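Local coordinates for alpha-L-rhamnosidase (Klebsiella oxytoca, PDB 4XHC), which probably hydrolyses terminal alpha-L-rhamnosyl residues of rhamnosides, as a GH78 family glycoside hydrolase that binds rhamnose in its (alpha/alpha)6-type domain, at residues Phe419-Gly423 with Ala424-Val428; Val428-Ala431 with Ser432-Leu436; Glu449-Arg452 with Asn453-Lys456; His470-Ile473 with Ala474-Gln478; Pro534-Phe537 with Ile538-Gly542. One frame throughout, in Å; residues are numbered along the deposited sequence.

Contact 1: Phe419-Gly423 with Ala424-Val428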
loop_
_atom_site.group_PDB
_atom_site.type_symbol
_atom_site.label_atom_id
_atom_site.label_comp_id
_atom_site.label_asym_id
_atom_site.label_seq_id
_atom_site.Cartn_x
_atom_site.Cartn_y
_atom_site.Cartn_z
ATOM N N PHE A 419 51.880 7.925 19.788
ATOM C CA PHE A 419 50.591 8.241 19.181
ATOM C C PHE A 419 50.135 9.619 19.662
ATOM O O PHE A 419 50.610 10.125 20.677
ATOM C CB PHE A 419 49.508 7.228 19.598
ATOM C CG PHE A 419 49.622 5.869 18.949
ATOM C CD1 PHE A 419 49.694 5.739 17.566
ATOM C CD2 PHE A 419 49.605 4.710 19.718
ATOM C CE1 PHE A 419 49.789 4.480 16.970
ATOM C CE2 PHE A 419 49.694 3.450 19.123
ATOM C CZ PHE A 419 49.785 3.336 17.747
ATOM N N TYR A 420 49.209 10.219 18.929
ATOM C CA TYR A 420 48.538 11.422 19.386
ATOM C C TYR A 420 47.374 11.037 20.311
ATOM O O TYR A 420 46.677 10.055 20.061
ATOM C CB TYR A 420 48.017 12.242 18.196
ATOM C CG TYR A 420 49.094 12.801 17.280
ATOM C CD1 TYR A 420 49.746 13.995 17.582
ATOM C CD2 TYR A 420 49.446 12.143 16.104
ATOM C CE1 TYR A 420 50.721 14.511 16.742
ATOM C CE2 TYR A 420 50.423 12.646 15.260
ATOM C CZ TYR A 420 51.053 13.834 15.577
ATOM O OH TYR A 420 52.023 14.337 14.732
ATOM N N VAL A 421 47.173 11.821 21.367
ATOM C CA VAL A 421 46.022 11.664 22.244
ATOM C C VAL A 421 44.939 12.706 21.918
ATOM O O VAL A 421 45.207 13.723 21.284
ATOM C CB VAL A 421 46.417 11.751 23.731
ATOM C CG1 VAL A 421 47.474 10.707 24.053
ATOM C CG2 VAL A 421 46.912 13.142 24.107
ATOM N N SER A 422 43.714 12.445 22.361
ATOM C CA SER A 422 42.563 13.289 22.031
ATOM C C SER A 422 41.639 13.481 23.247
ATOM O O SER A 422 41.290 12.520 23.936
ATOM C CB SER A 422 41.796 12.662 20.861
ATOM O OG SER A 422 40.813 13.546 20.338
ATOM N N GLY A 423 41.263 14.730 23.503
ATOM C CA GLY A 423 40.356 15.074 24.598
ATOM C C GLY A 423 40.991 15.110 25.970
ATOM O O GLY A 423 42.131 14.692 26.154
ATOM N N ALA A 424 40.221 15.578 26.945
ATOM C CA ALA A 424 40.664 15.669 28.338
ATOM C C ALA A 424 41.083 14.335 28.960
ATOM O O ALA A 424 41.933 14.323 29.832
ATOM C CB ALA A 424 39.587 16.322 29.191
ATOM N N ARG A 425 40.512 13.221 28.521
ATOM C CA ARG A 425 40.930 11.910 29.038
ATOM C C ARG A 425 42.016 11.214 28.171
ATOM O O ARG A 425 42.316 10.037 28.361
ATOM C CB ARG A 425 39.709 11.015 29.252
ATOM C CG ARG A 425 39.126 11.135 30.645
ATOM C CD ARG A 425 37.660 10.713 30.704
ATOM N NE ARG A 425 37.384 9.468 29.950
ATOM C CZ ARG A 425 37.708 8.237 30.365
ATOM N NH1 ARG A 425 38.353 8.057 31.519
ATOM N NH2 ARG A 425 37.394 7.181 29.616
ATOM N N ARG A 426 42.603 11.950 27.232
ATOM C CA ARG A 426 43.794 11.500 26.491
ATOM C C ARG A 426 43.607 10.141 25.828
ATOM O O ARG A 426 44.437 9.235 25.964
ATOM C CB ARG A 426 45.042 11.500 27.397
ATOM C CG ARG A 426 45.433 12.876 27.925
ATOM C CD ARG A 426 46.581 12.801 28.922
ATOM N NE ARG A 426 47.817 12.361 28.273
ATOM C CZ ARG A 426 48.618 13.136 27.541
ATOM N NH1 ARG A 426 48.336 14.425 27.350
ATOM N NH2 ARG A 426 49.709 12.612 26.986
ATOM N N GLN A 427 42.510 10.033 25.093
ATOM C CA GLN A 427 42.152 8.811 24.369
ATOM C C GLN A 427 43.054 8.585 23.168
ATOM O O GLN A 427 43.410 9.534 22.486
ATOM C CB GLN A 427 40.706 8.907 23.876
ATOM C CG GLN A 427 40.129 7.604 23.350
ATOM C CD GLN A 427 38.851 7.802 22.555
ATOM O OE1 GLN A 427 38.864 8.394 21.484
ATOM N NE2 GLN A 427 37.748 7.304 23.075
ATOM N N VAL A 428 43.374 7.315 22.910
ATOM C CA VAL A 428 44.157 6.893 21.753
ATOM C C VAL A 428 43.271 6.136 20.751
ATOM O O VAL A 428 42.789 5.021 21.033
ATOM C CB VAL A 428 45.319 5.979 22.186
ATOM C CG1 VAL A 428 46.189 5.609 20.993
ATOM C CG2 VAL A 428 46.159 6.661 23.253
#

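Contact 2: Val428-Ala431 with Ser432-Leu436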
loop_
_atom_site.group_PDB
_atom_site.type_symbol
_atom_site.label_atom_id
_atom_site.label_comp_id
_atom_site.label_asym_id
_atom_site.label_seq_id
_atom_site.Cartn_x
_atom_site.Cartn_y
_atom_site.Cartn_z
ATOM N N VAL A 428 43.374 7.315 22.910
ATOM C CA VAL A 428 44.157 6.893 21.753
ATOM C C VAL A 428 43.271 6.136 20.751
ATOM O O VAL A 428 42.789 5.021 21.033
ATOM C CB VAL A 428 45.319 5.979 22.186
ATOM C CG1 VAL A 428 46.189 5.609 20.993
ATOM C CG2 VAL A 428 46.159 6.661 23.253
ATOM N N SER A 429 43.072 6.736 19.581
ATOM C CA SER A 429 42.212 6.161 18.543
ATOM C C SER A 429 42.978 5.979 17.241
ATOM O O SER A 429 44.059 6.539 17.072
ATOM C CB SER A 429 41.006 7.072 18.291
ATOM O OG SER A 429 41.384 8.335 17.741
ATOM N N TRP A 430 42.429 5.183 16.329
ATOM C CA TRP A 430 42.996 5.095 14.981
ATOM C C TRP A 430 42.788 6.408 14.234
ATOM O O TRP A 430 43.666 6.856 13.497
ATOM C CB TRP A 430 42.342 3.975 14.173
ATOM C CG TRP A 430 42.866 2.626 14.452
ATOM C CD1 TRP A 430 42.632 1.875 15.560
ATOM C CD2 TRP A 430 43.691 1.836 13.598
ATOM N NE1 TRP A 430 43.268 0.669 15.455
ATOM C CE2 TRP A 430 43.923 0.619 14.257
ATOM C CE3 TRP A 430 44.261 2.039 12.343
ATOM C CZ2 TRP A 430 44.695 -0.391 13.707
ATOM C CZ3 TRP A 430 45.031 1.027 11.791
ATOM C CH2 TRP A 430 45.237 -0.178 12.477
ATOM N N ALA A 431 41.619 7.011 14.414
ATOM C CA ALA A 431 41.255 8.192 13.654
ATOM C C ALA A 431 42.240 9.356 13.872
ATOM O O ALA A 431 42.690 9.992 12.920
ATOM C CB ALA A 431 39.840 8.612 14.006
ATOM N N SER A 432 42.581 9.616 15.123
ATOM C CA SER A 432 43.530 10.670 15.447
ATOM C C SER A 432 44.827 10.528 14.662
ATOM O O SER A 432 45.333 11.506 14.121
ATOM C CB SER A 432 43.848 10.660 16.944
ATOM O OG SER A 432 42.678 10.832 17.723
ATOM N N GLN A 433 45.358 9.312 14.595
ATOM C CA GLN A 433 46.661 9.082 13.955
ATOM C C GLN A 433 46.555 9.287 12.451
ATOM O O GLN A 433 47.407 9.912 11.831
ATOM C CB GLN A 433 47.173 7.664 14.211
ATOM C CG GLN A 433 46.939 7.130 15.613
ATOM C CD GLN A 433 47.314 8.121 16.692
ATOM O OE1 GLN A 433 48.336 8.794 16.592
ATOM N NE2 GLN A 433 46.496 8.206 17.735
ATOM N N ILE A 434 45.492 8.751 11.873
ATOM C CA ILE A 434 45.284 8.804 10.430
ATOM C C ILE A 434 45.214 10.253 9.963
ATOM O O ILE A 434 45.889 10.629 9.005
ATOM C CB ILE A 434 43.988 8.047 10.038
ATOM C CG1 ILE A 434 44.168 6.541 10.254
ATOM C CG2 ILE A 434 43.611 8.310 8.591
ATOM C CD1 ILE A 434 42.870 5.763 10.290
ATOM N N TRP A 435 44.406 11.058 10.652
ATOM C CA TRP A 435 44.155 12.426 10.213
ATOM C C TRP A 435 45.329 13.352 10.461
ATOM O O TRP A 435 45.600 14.227 9.645
ATOM C CB TRP A 435 42.872 12.993 10.834
ATOM C CG TRP A 435 41.694 12.703 9.996
ATOM C CD1 TRP A 435 40.679 11.821 10.264
ATOM C CD2 TRP A 435 41.417 13.251 8.709
ATOM N NE1 TRP A 435 39.780 11.807 9.226
ATOM C CE2 TRP A 435 40.209 12.674 8.257
ATOM C CE3 TRP A 435 42.075 14.169 7.885
ATOM C CZ2 TRP A 435 39.642 12.995 7.016
ATOM C CZ3 TRP A 435 41.511 14.488 6.645
ATOM C CH2 TRP A 435 40.309 13.903 6.226
ATOM N N LEU A 436 46.039 13.166 11.562
ATOM C CA LEU A 436 47.212 14.005 11.822
ATOM C C LEU A 436 48.421 13.610 10.968
ATOM O O LEU A 436 49.326 14.418 10.772
ATOM C CB LEU A 436 47.552 14.027 13.313
ATOM C CG LEU A 436 46.552 14.841 14.144
ATOM C CD1 LEU A 436 46.713 14.563 15.631
ATOM C CD2 LEU A 436 46.673 16.338 13.874
#

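Contact 3: Glu449-Arg452 with Asn453-Lys456. With SO4 (sulfate ion), chain D.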
loop_
_atom_site.group_PDB
_atom_site.type_symbol
_atom_site.label_atom_id
_atom_site.label_comp_id
_atom_site.label_asym_id
_atom_site.label_seq_id
_atom_site.Cartn_x
_atom_site.Cartn_y
_atom_site.Cartn_z
ATOM N N GLU A 449 56.918 6.161 11.065
ATOM C CA GLU A 449 56.957 5.492 12.390
ATOM C C GLU A 449 55.571 5.340 13.034
ATOM O O GLU A 449 55.316 4.339 13.704
ATOM C CB GLU A 449 57.879 6.259 13.388
ATOM C CG GLU A 449 59.397 6.226 13.107
ATOM C CD GLU A 449 60.223 7.217 13.954
ATOM O OE1 GLU A 449 61.430 7.406 13.647
ATOM O OE2 GLU A 449 59.676 7.817 14.912
ATOM N N ILE A 450 54.683 6.312 12.838
ATOM C CA ILE A 450 53.309 6.198 13.355
ATOM C C ILE A 450 52.501 5.089 12.649
ATOM O O ILE A 450 51.759 4.348 13.300
ATOM C CB ILE A 450 52.550 7.545 13.268
ATOM C CG1 ILE A 450 53.103 8.531 14.294
ATOM C CG2 ILE A 450 51.048 7.369 13.513
ATOM C CD1 ILE A 450 52.724 9.967 14.012
ATOM N N MET A 451 52.647 4.971 11.330
ATOM C CA MET A 451 51.911 3.965 10.574
ATOM C C MET A 451 52.413 2.562 10.909
ATOM O O MET A 451 51.624 1.617 10.954
ATOM C CB MET A 451 52.015 4.210 9.069
ATOM C CG MET A 451 51.543 5.580 8.596
ATOM S SD MET A 451 49.887 6.098 9.096
ATOM C CE MET A 451 48.867 4.875 8.272
ATOM N N ARG A 452 53.717 2.430 11.156
ATOM C CA ARG A 452 54.287 1.182 11.687
ATOM C C ARG A 452 53.789 0.872 13.092
ATOM O O ARG A 452 53.622 -0.290 13.453
ATOM C CB ARG A 452 55.816 1.243 11.741
ATOM C CG ARG A 452 56.506 1.235 10.399
ATOM C CD ARG A 452 56.110 0.007 9.607
ATOM N NE ARG A 452 56.969 -0.196 8.450
ATOM C CZ ARG A 452 56.697 -1.035 7.454
ATOM N NH1 ARG A 452 55.582 -1.766 7.459
ATOM N NH2 ARG A 452 57.539 -1.138 6.436
ATOM N N ASN A 453 53.552 1.910 13.877
ATOM C CA ASN A 453 53.057 1.739 15.228
ATOM C C ASN A 453 51.599 1.226 15.247
ATOM O O ASN A 453 51.227 0.454 16.126
ATOM C CB ASN A 453 53.198 3.060 15.996
ATOM C CG ASN A 453 53.305 2.870 17.488
ATOM O OD1 ASN A 453 53.622 1.786 17.961
ATOM N ND2 ASN A 453 53.035 3.924 18.244
ATOM N N LEU A 454 50.785 1.631 14.275
ATOM C CA LEU A 454 49.423 1.095 14.146
ATOM C C LEU A 454 49.422 -0.393 13.833
ATOM O O LEU A 454 48.581 -1.140 14.322
ATOM C CB LEU A 454 48.669 1.796 13.038
ATOM C CG LEU A 454 48.408 3.298 13.201
ATOM C CD1 LEU A 454 47.858 3.861 11.905
ATOM C CD2 LEU A 454 47.439 3.592 14.329
ATOM N N GLU A 455 50.399 -0.818 13.046
ATOM C CA GLU A 455 50.495 -2.161 12.514
ATOM C C GLU A 455 50.968 -3.112 13.610
ATOM O O GLU A 455 50.476 -4.221 13.728
ATOM C CB GLU A 455 51.472 -2.138 11.320
ATOM C CG GLU A 455 52.312 -3.384 11.073
ATOM C CD GLU A 455 53.244 -3.258 9.862
ATOM O OE1 GLU A 455 53.079 -2.335 9.024
ATOM O OE2 GLU A 455 54.160 -4.100 9.759
ATOM N N LYS A 456 51.899 -2.655 14.431
ATOM C CA LYS A 456 52.461 -3.458 15.527
ATOM C C LYS A 456 51.795 -3.256 16.897
ATOM O O LYS A 456 51.906 -4.104 17.775
ATOM C CB LYS A 456 53.939 -3.104 15.627
ATOM C CG LYS A 456 54.664 -3.324 14.301
ATOM C CD LYS A 456 56.160 -3.020 14.268
ATOM C CE LYS A 456 56.631 -3.233 12.831
ATOM N NZ LYS A 456 58.041 -3.681 12.743
HETATM S S SO4 D . 60.526 0.937 7.746
HETATM O O1 SO4 D . 61.546 0.206 6.977
HETATM O O2 SO4 D . 60.307 0.149 8.986
HETATM O O3 SO4 D . 61.014 2.312 7.948
HETATM O O4 SO4 D . 59.258 1.158 7.018
#

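Contact 4: His470-Ile473 with Ala474-Gln478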
loop_
_atom_site.group_PDB
_atom_site.type_symbol
_atom_site.label_atom_id
_atom_site.label_comp_id
_atom_site.label_asym_id
_atom_site.label_seq_id
_atom_site.Cartn_x
_atom_site.Cartn_y
_atom_site.Cartn_z
ATOM N N HIS A 470 39.386 4.334 4.032
ATOM C CA HIS A 470 39.920 5.035 2.870
ATOM C C HIS A 470 41.092 5.915 3.261
ATOM O O HIS A 470 42.104 5.965 2.563
ATOM C CB HIS A 470 38.848 5.907 2.226
ATOM C CG HIS A 470 39.402 6.975 1.340
ATOM N ND1 HIS A 470 39.716 6.750 0.018
ATOM C CD2 HIS A 470 39.711 8.268 1.588
ATOM C CE1 HIS A 470 40.189 7.862 -0.512
ATOM N NE2 HIS A 470 40.196 8.797 0.420
ATOM N N HIS A 471 40.943 6.614 4.377
ATOM C CA HIS A 471 41.960 7.552 4.824
ATOM C C HIS A 471 43.191 6.845 5.357
ATOM O O HIS A 471 44.302 7.323 5.180
ATOM C CB HIS A 471 41.362 8.516 5.849
ATOM C CG HIS A 471 40.247 9.338 5.287
ATOM N ND1 HIS A 471 38.940 8.902 5.283
ATOM C CD2 HIS A 471 40.246 10.540 4.661
ATOM C CE1 HIS A 471 38.179 9.811 4.703
ATOM N NE2 HIS A 471 38.948 10.809 4.310
ATOM N N TYR A 472 42.985 5.700 5.993
ATOM C CA TYR A 472 44.080 4.835 6.415
ATOM C C TYR A 472 44.931 4.431 5.211
ATOM O O TYR A 472 46.164 4.472 5.263
ATOM C CB TYR A 472 43.507 3.610 7.124
ATOM C CG TYR A 472 44.514 2.573 7.545
ATOM C CD1 TYR A 472 45.677 2.927 8.217
ATOM C CD2 TYR A 472 44.279 1.224 7.302
ATOM C CE1 TYR A 472 46.592 1.969 8.608
ATOM C CE2 TYR A 472 45.188 0.257 7.697
ATOM C CZ TYR A 472 46.341 0.640 8.345
ATOM O OH TYR A 472 47.234 -0.324 8.724
ATOM N N ILE A 473 44.269 4.070 4.115
ATOM C CA ILE A 473 44.973 3.700 2.877
ATOM C C ILE A 473 45.765 4.880 2.331
ATOM O O ILE A 473 46.918 4.728 1.924
ATOM C CB ILE A 473 43.999 3.196 1.787
ATOM C CG1 ILE A 473 43.264 1.934 2.258
ATOM C CG2 ILE A 473 44.735 2.910 0.485
ATOM C CD1 ILE A 473 44.176 0.842 2.784
ATOM N N ALA A 474 45.135 6.048 2.311
ATOM C CA ALA A 474 45.774 7.252 1.802
ATOM C C ALA A 474 47.018 7.590 2.613
ATOM O O ALA A 474 48.046 7.986 2.042
ATOM C CB ALA A 474 44.800 8.415 1.824
ATOM N N ALA A 475 46.920 7.433 3.936
ATOM C CA ALA A 475 48.044 7.696 4.828
ATOM C C ALA A 475 49.193 6.719 4.581
ATOM O O ALA A 475 50.358 7.114 4.587
ATOM C CB ALA A 475 47.605 7.650 6.282
ATOM N N LEU A 476 48.874 5.451 4.356
ATOM C CA LEU A 476 49.907 4.471 4.030
ATOM C C LEU A 476 50.660 4.878 2.769
ATOM O O LEU A 476 51.889 4.912 2.761
ATOM C CB LEU A 476 49.308 3.071 3.870
ATOM C CG LEU A 476 48.835 2.403 5.168
ATOM C CD1 LEU A 476 47.982 1.180 4.870
ATOM C CD2 LEU A 476 50.014 2.012 6.047
ATOM N N LEU A 477 49.922 5.206 1.710
ATOM C CA LEU A 477 50.537 5.606 0.431
ATOM C C LEU A 477 51.398 6.870 0.573
ATOM O O LEU A 477 52.507 6.928 0.049
ATOM C CB LEU A 477 49.465 5.799 -0.655
ATOM C CG LEU A 477 48.792 4.515 -1.168
ATOM C CD1 LEU A 477 47.631 4.831 -2.105
ATOM C CD2 LEU A 477 49.798 3.607 -1.869
ATOM N N GLN A 478 50.889 7.862 1.301
ATOM C CA GLN A 478 51.606 9.116 1.534
ATOM C C GLN A 478 52.965 8.894 2.218
ATOM O O GLN A 478 53.913 9.624 1.953
ATOM C CB GLN A 478 50.731 10.056 2.369
ATOM C CG GLN A 478 51.302 11.434 2.633
ATOM C CD GLN A 478 50.525 12.177 3.708
ATOM O OE1 GLN A 478 49.378 12.567 3.506
ATOM N NE2 GLN A 478 51.160 12.386 4.861
#

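Contact 5: Pro534-Phe537 with Ile538-Gly542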
loop_
_atom_site.group_PDB
_atom_site.type_symbol
_atom_site.label_atom_id
_atom_site.label_comp_id
_atom_site.label_asym_id
_atom_site.label_seq_id
_atom_site.Cartn_x
_atom_site.Cartn_y
_atom_site.Cartn_z
ATOM N N PRO A 534 38.555 2.065 -3.524
ATOM C CA PRO A 534 39.568 1.188 -4.107
ATOM C C PRO A 534 39.711 1.306 -5.630
ATOM O O PRO A 534 40.815 1.157 -6.160
ATOM C CB PRO A 534 39.078 -0.195 -3.715
ATOM C CG PRO A 534 38.475 0.031 -2.371
ATOM C CD PRO A 534 37.831 1.392 -2.430
ATOM N N ALA A 535 38.612 1.574 -6.325
ATOM C CA ALA A 535 38.683 1.851 -7.753
ATOM C C ALA A 535 39.646 3.013 -8.059
ATOM O O ALA A 535 40.441 2.936 -8.999
ATOM C CB ALA A 535 37.295 2.143 -8.304
ATOM N N TRP A 536 39.584 4.073 -7.250
ATOM C CA TRP A 536 40.482 5.221 -7.412
ATOM C C TRP A 536 41.930 4.843 -7.103
ATOM O O TRP A 536 42.818 5.092 -7.911
ATOM C CB TRP A 536 40.043 6.399 -6.531
ATOM C CG TRP A 536 40.883 7.640 -6.705
ATOM C CD1 TRP A 536 40.906 8.472 -7.788
ATOM C CD2 TRP A 536 41.809 8.185 -5.767
ATOM N NE1 TRP A 536 41.797 9.498 -7.586
ATOM C CE2 TRP A 536 42.360 9.346 -6.348
ATOM C CE3 TRP A 536 42.224 7.809 -4.490
ATOM C CZ2 TRP A 536 43.310 10.130 -5.695
ATOM C CZ3 TRP A 536 43.169 8.596 -3.838
ATOM C CH2 TRP A 536 43.700 9.741 -4.446
ATOM N N PHE A 537 42.160 4.236 -5.942
ATOM C CA PHE A 537 43.506 3.794 -5.567
ATOM C C PHE A 537 44.111 2.882 -6.635
ATOM O O PHE A 537 45.272 3.045 -7.027
ATOM C CB PHE A 537 43.493 3.051 -4.226
ATOM C CG PHE A 537 43.203 3.929 -3.042
ATOM C CD1 PHE A 537 44.011 5.021 -2.753
ATOM C CD2 PHE A 537 42.137 3.645 -2.195
ATOM C CE1 PHE A 537 43.749 5.825 -1.656
ATOM C CE2 PHE A 537 41.869 4.445 -1.097
ATOM C CZ PHE A 537 42.676 5.534 -0.825
ATOM N N ILE A 538 43.322 1.922 -7.099
ATOM C CA ILE A 538 43.817 0.931 -8.037
ATOM C C ILE A 538 44.172 1.597 -9.364
ATOM O O ILE A 538 45.245 1.351 -9.912
ATOM C CB ILE A 538 42.810 -0.228 -8.209
ATOM C CG1 ILE A 538 42.793 -1.073 -6.930
ATOM C CG2 ILE A 538 43.174 -1.114 -9.394
ATOM C CD1 ILE A 538 41.552 -1.918 -6.771
ATOM N N ARG A 539 43.291 2.467 -9.848
ATOM C CA ARG A 539 43.490 3.127 -11.141
ATOM C C ARG A 539 44.509 4.264 -11.096
ATOM O O ARG A 539 45.381 4.342 -11.948
ATOM C CB ARG A 539 42.156 3.641 -11.690
ATOM C CG ARG A 539 41.220 2.531 -12.136
ATOM C CD ARG A 539 39.772 2.982 -12.147
ATOM N NE ARG A 539 38.867 1.862 -12.394
ATOM C CZ ARG A 539 38.250 1.613 -13.544
ATOM N NH1 ARG A 539 38.405 2.402 -14.600
ATOM N NH2 ARG A 539 37.450 0.561 -13.638
ATOM N N GLN A 540 44.402 5.132 -10.099
ATOM C CA GLN A 540 45.276 6.302 -9.982
ATOM C C GLN A 540 46.720 5.936 -9.647
ATOM O O GLN A 540 47.633 6.577 -10.146
ATOM C CB GLN A 540 44.734 7.264 -8.913
ATOM C CG GLN A 540 45.421 8.622 -8.850
ATOM C CD GLN A 540 45.210 9.446 -10.093
ATOM O OE1 GLN A 540 44.206 9.315 -10.787
ATOM N NE2 GLN A 540 46.155 10.310 -10.378
ATOM N N TYR A 541 46.927 4.928 -8.799
ATOM C CA TYR A 541 48.283 4.521 -8.393
ATOM C C TYR A 541 48.801 3.294 -9.138
ATOM O O TYR A 541 49.911 2.824 -8.877
ATOM C CB TYR A 541 48.343 4.289 -6.886
ATOM C CG TYR A 541 48.123 5.556 -6.098
ATOM C CD1 TYR A 541 46.839 6.018 -5.844
ATOM C CD2 TYR A 541 49.198 6.307 -5.616
ATOM C CE1 TYR A 541 46.623 7.179 -5.122
ATOM C CE2 TYR A 541 48.991 7.468 -4.895
ATOM C CZ TYR A 541 47.698 7.894 -4.654
ATOM O OH TYR A 541 47.457 9.036 -3.948
ATOM N N GLY A 542 47.997 2.782 -10.065
ATOM C CA GLY A 542 48.399 1.655 -10.898
ATOM C C GLY A 542 48.785 0.442 -10.075
ATOM O O GLY A 542 49.816 -0.175 -10.319
#

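Contact 1: Phe419-Gly423 with Ala424-Val428
Ser-422 and Gln-427 face each other as a single antiparallel hydrogen-bonded pair, and the end-to-end directions of 419-423 and 424-428 differ by 148°, as expected where a chain doubles back. Ser-422 N donates to Gln-427 O at 2.9 Å, in the plane of that carbonyl, and Gln-427 N returns a bond to Ser-422 O at 3.0 Å. Beyond the pair, a type I beta turn from Gly-423 to Arg-426 is closed by Arg-426 N on Gly-423 O at 3.0 Å; the donor stands well above the carbonyl plane. Gly-423 enters the turn with positive phi (79°), which suits glycine.

On one side of the hairpin, Val-421 CG2 lies over a face of the Arg-426 guanidinium, 3.8 Å from its NH1. The bend of the arginine at chi3 (67°) folds the flat group back over the valine. Nearer the open end, Val-428 CG1 comes within 3.8 Å of Phe-419 CD2, the two side chains crossing at about a right angle.

The polar ends of Ser-422 and Gln-427 turn to another part of the chain: Ser-422 OG is hydrogen-bonded to Asn-366 OD1, and Gln-427 NE2 to Ser-364 O. Backbone bonds therefore fix the turn itself, van der Waals contacts line its flank, one of them against a guanidinium face, and these side-chain bonds tie it to the chain around 364-369.

Contact 2: Val428-Ala431 with Ser432-Leu436
Val-428 brings CG1 to 4.2 Å from Gln-433 NE2, a marginal approach just before the helix begins. Ser-429 is gripped twice: its OG accepts from Ser-432 N at 3.2 Å with an N-H...O angle of 166°, while Ser-429 O receives Gln-433 NE2 at 3.0 Å. The second bond lies in both the carbonyl plane and the glutamine amide plane, and the bend of Gln-433 at chi2 (-47°) swings the amide back to reach it. Gln-433 OE1 is taken at the same time by Tyr-420 N, so both ends of the amide are engaged and its rotation is fixed.

Ser-429 is thus the N-cap of helix 430-438, its hydroxyl standing in for the carbonyl that a preceding turn would supply. The hydroxyls of Ser-429 and Ser-432 also lie 2.8 Å apart, OG to OG.

Trp-430 O then accepts from Ile-434 N at 3.1 Å, the first regular helical bond here, and Ile-434 CD1 lies at the edge of the indole, near its plane. The other indole contacts include an edge-to-face meeting with Tyr-472 of helix 466-478. Ala-431 O accepts from Trp-435 N at 3.0 Å, and the indole edge of Trp-435 passes beside this same carbonyl oxygen.

Contact 3: Glu449-Arg452 with Asn453-Lys456
An i to i+3 salt bridge on the outer face of helix 444-456 joins Arg-452 to Glu-455, beside a surface anion site holding a sulfate that probably came from the crystallisation liquor. Arg-452 NH1 donates to Glu-455 OE1 at 3.0 Å. The oxygen lies in the guanidinium plane and is met on its syn side, although the guanidinium and carboxylate planes stand 83° apart. A bend at chi2 (-57°) brings the guanidinium alongside Glu-455.

The sulfate takes a different edge of the same guanidinium: its O4 accepts from Arg-452 NE at 3.0 Å and from Arg-452 NH2 at 2.9 Å. Arg-448 also binds the ion, and NH1 of Arg-452 has a second acid partner in Glu-484, so the orientation of the guanidinium is fixed by anions on more than one of its edges.

A regular helical bond runs underneath, Lys-456 N to Arg-452 O at 3.1 Å, close to the helix's C-terminal end. This amphipathic helix turns its other side inward. There Met-451 and Leu-454 point the same way, with CE of the methionine 3.9 Å from CD1 of the leucine, and both side chains press on Tyr-472 of helix 466-478.

Contact 4: His470-Ile473 with Ala474-Gln478
Ala-474 N donates to His-470 O at 3.0 Å, starting a run of i to i+4 bonds, and its CB approaches His-471 O. Ala-475 N follows with a bond to His-471 O at 2.9 Å; its small methyl faces Met-451 of helix 444-456.

Leu-476 makes the main side-chain contact. While its N bonds Tyr-472 O at 3.0 Å, its CD1 sits over one face of the tyrosine ring, 4.0 Å from the centroid and 16° off the normal, a CH-pi contact. The tyrosine has CG anti to the backbone N (chi1 176°), which places the ring out from the helix, with one face beneath the leucine methyl. Leu-477 N reaches Ile-473 O at 3.0 Å, and Leu-477 CD1 lies 4.3 Å from Ile-473 CG2.

Helices 430-438, 444-456 and 482-498 surround helix 466-478, whose largely apolar, buried turns are consistent with the (alpha/alpha)6 barrel expected of a six-hairpin glycosidase domain.

Contact 5: Pro534-Phe537 with Ile538-Gly542
Trp-536 and Tyr-541 meet edge to face, the edge of the tyrosine directed at the six-membered ring of the indole with centroids 5.6 Å apart and planes at 86°. Over the five-membered ring lies Gln-540 CB, 4.0 Å from its centroid, a CH-pi contact. A chi1 of -177° swings the indole out beside the next turn, where one face meets both partners. Phe-537 runs beside Tyr-541, its CD1 4.1 Å from Tyr-541 CE1.

Burial separates the two sides. Pro-534, Ala-535, Phe-537 and Ile-538 are buried, and here Ile-538 N bonds Pro-534 O at 2.8 Å with the isoleucine chain lying against that carbonyl. On the solvent side Gln-540 is exposed and Trp-536 and Tyr-541 partly so, yet helical bonding continues, Gln-540 N to Trp-536 O at 2.7 Å. Gly-542, also exposed, then leaves helical geometry with positive phi (57°).

Around helix 534-540, Ala-535 packs on helices 214-230 and 247-259, and Arg-539 forms a salt bridge with Asp-220 besides bonding Pro-207 O. Trp-536 leans on helix 247-259, whereas Phe-537 rests on helices 466-478 and 482-498, leaving the segment wedged between helices from distant parts of the chain.

Contacts 2 and 4 are the buried pair; contacts 1, 3 and 5 each combine buried and exposed residues. Contact 1 is a turn, contact 2 spans a helix start and contact 5 a helix end, and contacts 3 and 4 lie wholly on helices; contacts 1 and 2 share Val-428. Helix 430-438 touches contacts 1, 3 and 4, whereas contact 5 meets only contact 4, through Phe-537 and Tyr-541 against His-470, Ile-473 and Leu-477. Chemistry follows place: charge and a bound anion mark the outer side of contact 3, backbone bonds the hairpin of contact 1, hydroxyl capping contact 2, and apolar or aromatic packing contacts 4 and 5. Centres of contacts 1 and 5 are 33 Å apart.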